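Local atomic coordinates of enoyl-CoA hydratase (Thermus thermophilus, PDB entry 1WZ8), a protein that probably catalyses the reversible hydration of enoyl-CoA thioesters, as a hexameric member of the crotonase (enoyl-CoA hydratase/isomerase) family. Residues G119-L124 and A148-V153; L158-A163 and L183-L188. All coordinates share one frame; numbering follows the deposited sequence.

Interaction 1: residues G119-L124 and A148-V153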
loop_
_atom_site.group_PDB
_atom_site.type_symbol
_atom_site.label_atom_id
_atom_site.label_comp_id
_atom_site.label_asym_id
_atom_site.label_seq_id
_atom_site.Cartn_x
_atom_site.Cartn_y
_atom_site.Cartn_z
ATOM N N GLY A 119 -28.570 1.150 -2.396
ATOM C CA GLY A 119 -29.151 0.197 -1.465
ATOM C C GLY A 119 -28.170 -0.920 -1.157
ATOM O O GLY A 119 -28.002 -1.324 -0.002
ATOM N N LEU A 120 -27.519 -1.430 -2.196
ATOM C CA LEU A 120 -26.542 -2.494 -2.012
ATOM C C LEU A 120 -25.309 -1.923 -1.314
ATOM O O LEU A 120 -24.663 -2.609 -0.522
ATOM C CB LEU A 120 -26.154 -3.102 -3.361
ATOM C CG LEU A 120 -25.219 -4.320 -3.332
ATOM C CD1 LEU A 120 -25.859 -5.465 -2.536
ATOM C CD2 LEU A 120 -24.936 -4.763 -4.759
ATOM N N ALA A 121 -24.984 -0.664 -1.607
ATOM C CA ALA A 121 -23.828 -0.022 -0.984
ATOM C C ALA A 121 -23.973 -0.015 0.535
ATOM O O ALA A 121 -23.035 -0.352 1.269
ATOM C CB ALA A 121 -23.675 1.411 -1.504
ATOM N N LEU A 122 -25.157 0.360 1.002
ATOM C CA LEU A 122 -25.428 0.418 2.430
ATOM C C LEU A 122 -25.431 -0.982 3.024
ATOM O O LEU A 122 -24.872 -1.206 4.094
ATOM C CB LEU A 122 -26.776 1.102 2.681
ATOM C CG LEU A 122 -27.211 1.298 4.135
ATOM C CD1 LEU A 122 -26.141 2.072 4.893
ATOM C CD2 LEU A 122 -28.543 2.038 4.170
ATOM N N ALA A 123 -26.048 -1.923 2.314
ATOM C CA ALA A 123 -26.125 -3.311 2.765
ATOM C C ALA A 123 -24.749 -3.935 2.943
ATOM O O ALA A 123 -24.491 -4.635 3.932
ATOM C CB ALA A 123 -26.928 -4.138 1.775
ATOM N N LEU A 124 -23.868 -3.704 1.976
ATOM C CA LEU A 124 -22.525 -4.270 2.041
ATOM C C LEU A 124 -21.557 -3.497 2.935
ATOM O O LEU A 124 -20.523 -4.031 3.330
ATOM C CB LEU A 124 -21.944 -4.410 0.632
ATOM C CG LEU A 124 -22.732 -5.329 -0.311
ATOM C CD1 LEU A 124 -21.942 -5.538 -1.601
ATOM C CD2 LEU A 124 -23.010 -6.668 0.377
ATOM N N ALA A 148 -19.527 1.753 -11.925
ATOM C CA ALA A 148 -19.948 1.243 -10.626
ATOM C C ALA A 148 -19.049 1.880 -9.576
ATOM O O ALA A 148 -18.104 1.259 -9.093
ATOM C CB ALA A 148 -19.809 -0.274 -10.583
ATOM N N GLY A 149 -19.347 3.121 -9.210
ATOM C CA GLY A 149 -18.495 3.797 -8.251
ATOM C C GLY A 149 -19.028 4.135 -6.875
ATOM O O GLY A 149 -18.353 4.845 -6.131
ATOM N N ASP A 150 -20.200 3.629 -6.498
ATOM C CA ASP A 150 -20.724 3.978 -5.183
ATOM C C ASP A 150 -20.411 3.020 -4.035
ATOM O O ASP A 150 -20.868 3.232 -2.911
ATOM C CB ASP A 150 -22.237 4.253 -5.250
ATOM C CG ASP A 150 -23.059 3.019 -5.554
ATOM O OD1 ASP A 150 -22.503 1.906 -5.593
ATOM O OD2 ASP A 150 -24.285 3.172 -5.749
ATOM N N HIS A 151 -19.625 1.983 -4.306
ATOM C CA HIS A 151 -19.240 1.033 -3.262
ATOM C C HIS A 151 -18.482 -0.180 -3.790
ATOM O O HIS A 151 -17.570 -0.683 -3.133
ATOM C CB HIS A 151 -20.472 0.516 -2.498
ATOM C CG HIS A 151 -21.185 -0.601 -3.196
ATOM N ND1 HIS A 151 -22.047 -0.391 -4.250
ATOM C CD2 HIS A 151 -21.100 -1.944 -3.042
ATOM C CE1 HIS A 151 -22.459 -1.557 -4.719
ATOM N NE2 HIS A 151 -21.897 -2.515 -4.004
ATOM N N ALA A 152 -18.863 -0.641 -4.977
ATOM C CA ALA A 152 -18.283 -1.834 -5.573
ATOM C C ALA A 152 -16.770 -1.934 -5.592
ATOM O O ALA A 152 -16.212 -2.968 -5.240
ATOM C CB ALA A 152 -18.824 -2.023 -6.981
ATOM N N VAL A 153 -16.095 -0.873 -6.006
ATOM C CA VAL A 153 -14.650 -0.941 -6.070
ATOM C C VAL A 153 -13.999 -0.994 -4.692
ATOM O O VAL A 153 -12.875 -1.466 -4.561
ATOM C CB VAL A 153 -14.090 0.212 -6.922
ATOM C CG1 VAL A 153 -12.568 0.174 -6.948
ATOM C CG2 VAL A 153 -14.631 0.076 -8.344
#
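The ring of His151 lies against helix 118-125 of this crotonase-family subunit, at the turn formed by Leu120, Ala121 and Leu124. His151 itself holds the N-cap position of the short helix 152-155. Its CB points toward helix 118-125, and CG lies between the backbone N and the carbonyl carbon (chi1 82°), which puts the ring against Ala121. Ala121 CA makes a CH-pi contact over one face of the His151 ring, 3.8 Å from its centroid, 25° off the ring normal and offset toward the rim. On the opposite face lies Ala152 CB. Van der Waals contacts surround the ring. Ala121 CB meets His151 CB at 3.5 Å. The side chain of Leu120 crosses that of His151 at about a right angle, with CG 3.8 Å from His151 NE2. Leu124 CD1 comes in obliquely, 3.9 Å from the same nitrogen. No hydrogen bond joins the two segments. Both ring nitrogens are bonded outside helix 118-125: NE2 to Trp156 NE1, ND1 to Asp150 of its own segment. These bonds should fix the ring's rotation. The bond from His151 ND1 to Asp150 OD1, 2.7 Å and 164°, meets the syn side, tilted out of the carboxylate plane.

Interaction 2: residues L158-A163 and L183-L188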
loop_
_atom_site.group_PDB
_atom_site.type_symbol
_atom_site.label_atom_id
_atom_site.label_comp_id
_atom_site.label_asym_id
_atom_site.label_seq_id
_atom_site.Cartn_x
_atom_site.Cartn_y
_atom_site.Cartn_z
ATOM N N LEU A 158 -12.637 -7.723 -2.010
ATOM C CA LEU A 158 -12.343 -8.407 -0.753
ATOM C C LEU A 158 -13.507 -9.239 -0.234
ATOM O O LEU A 158 -13.414 -9.848 0.830
ATOM C CB LEU A 158 -11.912 -7.410 0.324
ATOM C CG LEU A 158 -10.497 -6.841 0.213
ATOM C CD1 LEU A 158 -10.233 -5.902 1.386
ATOM C CD2 LEU A 158 -9.479 -7.978 0.200
ATOM N N LEU A 159 -14.603 -9.266 -0.986
ATOM C CA LEU A 159 -15.761 -10.052 -0.587
ATOM C C LEU A 159 -15.889 -11.315 -1.431
ATOM O O LEU A 159 -15.994 -12.421 -0.893
ATOM C CB LEU A 159 -17.052 -9.229 -0.714
ATOM C CG LEU A 159 -17.298 -8.119 0.315
ATOM C CD1 LEU A 159 -18.590 -7.399 -0.026
ATOM C CD2 LEU A 159 -17.385 -8.706 1.719
ATOM N N VAL A 160 -15.862 -11.152 -2.750
ATOM C CA VAL A 160 -16.017 -12.283 -3.658
ATOM C C VAL A 160 -14.865 -12.554 -4.618
ATOM O O VAL A 160 -14.918 -13.509 -5.392
ATOM C CB VAL A 160 -17.305 -12.137 -4.505
ATOM C CG1 VAL A 160 -18.518 -12.073 -3.593
ATOM C CG2 VAL A 160 -17.220 -10.893 -5.379
ATOM N N GLY A 161 -13.823 -11.732 -4.578
ATOM C CA GLY A 161 -12.716 -11.955 -5.487
ATOM C C GLY A 161 -12.958 -11.202 -6.779
ATOM O O GLY A 161 -14.099 -10.868 -7.104
ATOM N N MET A 162 -11.893 -10.967 -7.538
ATOM C CA MET A 162 -11.985 -10.201 -8.777
ATOM C C MET A 162 -12.779 -10.812 -9.931
ATOM O O MET A 162 -13.426 -10.083 -10.684
ATOM C CB MET A 162 -10.581 -9.849 -9.268
ATOM C CG MET A 162 -10.569 -8.762 -10.333
ATOM S SD MET A 162 -11.308 -7.226 -9.721
ATOM C CE MET A 162 -10.189 -6.868 -8.379
ATOM N N ALA A 163 -12.733 -12.131 -10.086
ATOM C CA ALA A 163 -13.464 -12.770 -11.179
ATOM C C ALA A 163 -14.968 -12.556 -11.032
ATOM O O ALA A 163 -15.643 -12.082 -11.955
ATOM C CB ALA A 163 -13.151 -14.270 -11.221
ATOM N N LEU A 183 -20.999 -17.094 -2.716
ATOM C CA LEU A 183 -19.829 -16.385 -3.233
ATOM C C LEU A 183 -19.043 -15.693 -2.124
ATOM O O LEU A 183 -17.861 -15.394 -2.294
ATOM C CB LEU A 183 -20.244 -15.327 -4.264
ATOM C CG LEU A 183 -20.877 -15.766 -5.587
ATOM C CD1 LEU A 183 -21.158 -14.532 -6.445
ATOM C CD2 LEU A 183 -19.933 -16.719 -6.322
ATOM N N GLY A 184 -19.703 -15.425 -1.003
ATOM C CA GLY A 184 -19.037 -14.753 0.106
ATOM C C GLY A 184 -19.326 -13.260 0.161
ATOM O O GLY A 184 -18.687 -12.521 0.912
ATOM N N LEU A 185 -20.297 -12.807 -0.627
ATOM C CA LEU A 185 -20.654 -11.389 -0.647
ATOM C C LEU A 185 -21.341 -10.993 0.659
ATOM O O LEU A 185 -21.162 -9.879 1.152
ATOM C CB LEU A 185 -21.592 -11.085 -1.814
ATOM C CG LEU A 185 -21.890 -9.597 -2.036
ATOM C CD1 LEU A 185 -20.673 -8.928 -2.665
ATOM C CD2 LEU A 185 -23.102 -9.440 -2.948
ATOM N N VAL A 186 -22.140 -11.910 1.204
ATOM C CA VAL A 186 -22.851 -11.676 2.455
ATOM C C VAL A 186 -22.666 -12.874 3.377
ATOM O O VAL A 186 -22.341 -13.971 2.916
ATOM C CB VAL A 186 -24.359 -11.452 2.218
ATOM C CG1 VAL A 186 -24.564 -10.215 1.353
ATOM C CG2 VAL A 186 -24.976 -12.682 1.554
ATOM N N ALA A 187 -22.900 -12.669 4.670
ATOM C CA ALA A 187 -22.706 -13.726 5.662
ATOM C C ALA A 187 -23.749 -14.834 5.701
ATOM O O ALA A 187 -23.403 -16.019 5.789
ATOM C CB ALA A 187 -22.581 -13.106 7.055
ATOM N N LEU A 188 -25.019 -14.456 5.656
ATOM C CA LEU A 188 -26.086 -15.441 5.738
ATOM C C LEU A 188 -27.208 -15.210 4.755
ATOM O O LEU A 188 -27.526 -14.074 4.414
ATOM C CB LEU A 188 -26.689 -15.443 7.140
ATOM C CG LEU A 188 -25.811 -15.756 8.351
ATOM C CD1 LEU A 188 -26.552 -15.324 9.607
ATOM C CD2 LEU A 188 -25.468 -17.249 8.396
HETATM O O HOH W 1 -16.565 -15.682 -4.741
#
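A water molecule lies 2.8 Å from Val160 O and equally 2.8 Å from Leu183 O, bridging two carbonyl groups at the ends of two helices. No direct hydrogen bond crosses between 158-163 and 183-188. The direct contacts are van der Waals. Several converge on Val160 CG1, which is anti to the carbonyl carbon (chi1 -60°) and points into the bend of the other segment. It touches Leu183 CB and Leu185 CB, each at 3.7 Å. It also lies 3.5 Å from the backbone Leu185 N. That bend is a Schellman motif. Gly184, with positive phi, is its C-prime residue and ends helix 177-183, with Leu185 N bonded to Ala180 O and Gly184 N to Glu181 O. The chain then runs on to strand 188-190, at the edge of the main sheet within this chain. Gly184 has no side chain, and its backbone passes close to Leu159. Leu159 O and Gly184 O are 3.2 Å apart, but both are acceptors and form no bond. Beside them the side chains of Leu159 and Leu185 cross obliquely. Leu185 CD1 reaches both Leu159 CD1, at 3.7 Å, and Val160 CG1, at 3.9 Å. Ala163 of a third subunit packs on Leu159, and Lys164 NZ of that subunit bonds to Ala187 O.

Leu124 connects the two contacts, whose centres are 13 Å apart. Already against the His151 ring, it also packs CD1 on Leu185 CD1 at 3.8 Å and on Leu159 CD1 at 4.1 Å, both in interaction 2. Helices 152-155 and 157-160 follow each other in the chain, so the segment that carries His151 soon leads to Leu159 and Val160. Interaction 1 lies near the centre of the subunit, interaction 2 farther out, and both touch the second subunit. Bound MPD, probably from the crystallisation liquor, lies about 3 Å from the side chain of Asp150 and about 5 Å from that of Val160. Such molecules often mark pockets.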